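Long-range contact in N-acetylglucosamine-specific lectin (Saxidomus purpuratus, PDB 6A7T), which binds N-acetylglucosamine through a C-type lectin domain whose sugar recognition does not depend on calcium: residues 36-42 against 150-156. Numbering follows the deposited sequence.
Sequences GSCYLFD and SICETDC. With CA (calcium ion), chain C.
Cys38, Leu40 and Asp42 each exchange a pair of backbone hydrogen bonds with Thr154, Cys152 and Ser150, respectively, zipping two antiparallel strands together, their axes 4.6 Å apart at closest approach. Strand 37-43, near the chain's start, thus pairs with 148-154, near its end, closing the C-type lectin domain where its chain ends meet. Between these lie the non-hydrogen-bonded pairs Tyr39–Glu153 and Phe41–Ile151, whose side chains share one face. Glu153, CG anti to the backbone N (chi1 -179°) and the chain extended beyond it, runs alongside Tyr39, CG 3.8 Å from Tyr39 CE2 and the carboxylate and ring planes 18° apart. It grips the calcium ion with OE1 at 2.5 Å and OE2 at 2.6 Å. Ser37 OG donates to Glu153 OE2 (3.1 Å) from the anti side, consistent with a second-shell bond that steadies the carboxylate. Two waters, Thr64, Glu66 and Glu70 complete the site; Tyr39 OH hydrogen-bonds to Glu70. Ile151 CG2 sits over one face of Phe41, a CH-pi contact 4.2 Å from the centroid. On the reverse face, disulfides tie Cys38 to Cys27 and Cys152 to Cys55 of helix 48-57. Helix 68-78 covers Phe41 and Ile151, helix 48-57 packs on Leu40 and Cys152 through Phe54, and strands 32-34 and 61-62 flank the pair.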
# COMPACT_ATOMS: atom_id res chain seq x y z
N GLY A 36 -0.27 0.83 -1.15
CA GLY A 36 -1.57 0.93 -1.75
C GLY A 36 -1.71 2.12 -2.67
O GLY A 36 -2.79 2.37 -3.22
N SER A 37 -0.63 2.86 -2.87
CA SER A 37 -0.65 4.03 -3.77
C SER A 37 0.42 3.91 -4.83
O SER A 37 1.41 3.24 -4.63
CB SER A 37 -0.39 5.30 -3.00
OG SER A 37 -1.47 5.60 -2.14
N CYS A 38 0.20 4.61 -5.95
CA CYS A 38 1.21 4.84 -6.99
C CYS A 38 1.74 6.28 -6.88
O CYS A 38 1.00 7.21 -6.63
CB CYS A 38 0.64 4.58 -8.37
SG CYS A 38 0.13 2.86 -8.62
N TYR A 39 3.05 6.42 -7.06
CA TYR A 39 3.75 7.69 -6.93
C TYR A 39 4.52 8.02 -8.20
O TYR A 39 5.22 7.17 -8.78
CB TYR A 39 4.76 7.61 -5.80
CG TYR A 39 4.16 7.30 -4.45
CD1 TYR A 39 3.80 6.01 -4.09
CD2 TYR A 39 3.94 8.31 -3.52
CE1 TYR A 39 3.20 5.73 -2.86
CE2 TYR A 39 3.45 8.03 -2.26
CZ TYR A 39 3.02 6.75 -1.95
OH TYR A 39 2.52 6.54 -0.69
N LEU A 40 4.53 9.33 -8.51
CA LEU A 40 5.34 9.88 -9.59
C LEU A 40 6.29 10.92 -8.99
O LEU A 40 5.82 11.91 -8.43
CB LEU A 40 4.41 10.55 -10.61
CG LEU A 40 5.14 11.20 -11.81
CD1 LEU A 40 5.86 10.17 -12.64
CD2 LEU A 40 4.17 11.96 -12.68
N PHE A 41 7.59 10.67 -9.13
CA PHE A 41 8.63 11.61 -8.76
C PHE A 41 8.97 12.41 -10.01
O PHE A 41 9.79 11.96 -10.83
CB PHE A 41 9.80 10.84 -8.13
CG PHE A 41 9.42 10.12 -6.86
CD1 PHE A 41 8.80 8.87 -6.91
CD2 PHE A 41 9.73 10.65 -5.60
CE1 PHE A 41 8.48 8.19 -5.74
CE2 PHE A 41 9.38 9.98 -4.45
CZ PHE A 41 8.77 8.75 -4.51
N ASP A 42 8.20 13.47 -10.22
CA ASP A 42 8.26 14.18 -11.49
C ASP A 42 9.38 15.23 -11.45
O ASP A 42 9.43 16.05 -10.54
CB ASP A 42 6.92 14.80 -11.86
CG ASP A 42 6.89 15.16 -13.34
OD1 ASP A 42 6.69 14.26 -14.20
OD2 ASP A 42 7.14 16.32 -13.65
N SER A 150 8.41 17.61 -8.13
CA SER A 150 7.27 17.37 -7.21
C SER A 150 6.98 15.88 -7.18
O SER A 150 7.50 15.13 -8.00
CB SER A 150 6.07 18.18 -7.61
OG SER A 150 5.56 17.84 -8.90
N ILE A 151 6.17 15.50 -6.20
CA ILE A 151 5.79 14.08 -5.99
C ILE A 151 4.26 13.98 -6.00
O ILE A 151 3.60 14.61 -5.18
CB ILE A 151 6.38 13.51 -4.70
CG1 ILE A 151 7.89 13.70 -4.65
CG2 ILE A 151 6.02 12.04 -4.56
CD1 ILE A 151 8.53 13.58 -3.29
N CYS A 152 3.73 13.20 -6.95
CA CYS A 152 2.28 12.98 -7.05
C CYS A 152 1.95 11.60 -6.46
O CYS A 152 2.79 10.70 -6.52
CB CYS A 152 1.73 12.97 -8.47
SG CYS A 152 2.13 14.44 -9.44
N GLU A 153 0.80 11.50 -5.80
CA GLU A 153 0.31 10.25 -5.21
C GLU A 153 -1.10 9.98 -5.76
O GLU A 153 -1.91 10.87 -5.76
CB GLU A 153 0.34 10.36 -3.69
CG GLU A 153 -0.13 9.10 -2.96
CD GLU A 153 -0.22 9.20 -1.44
OE1 GLU A 153 -0.17 10.33 -0.86
OE2 GLU A 153 -0.38 8.13 -0.83
N THR A 154 -1.38 8.74 -6.17
CA THR A 154 -2.75 8.34 -6.52
C THR A 154 -3.10 7.05 -5.77
O THR A 154 -2.22 6.20 -5.54
CB THR A 154 -2.93 8.15 -8.03
OG1 THR A 154 -4.31 7.87 -8.29
CG2 THR A 154 -2.05 7.07 -8.59
N ASP A 155 -4.38 6.91 -5.43
CA ASP A 155 -4.83 5.63 -4.84
C ASP A 155 -5.75 4.89 -5.82
O ASP A 155 -6.38 3.86 -5.47
CB ASP A 155 -5.55 5.85 -3.51
CG ASP A 155 -6.91 6.49 -3.68
OD1 ASP A 155 -7.29 6.86 -4.83
OD2 ASP A 155 -7.61 6.61 -2.64
N CYS A 156 -5.80 5.39 -7.05
CA CYS A 156 -6.51 4.72 -8.16
C CYS A 156 -8.02 4.58 -7.86
O CYS A 156 -8.67 3.72 -8.43
CB CYS A 156 -5.92 3.34 -8.43
SG CYS A 156 -4.17 3.33 -8.91
CA CA C . -0.09 9.28 1.46
O HOH W 1 -0.84 7.01 2.10
O HOH W 2 -2.53 9.50 1.05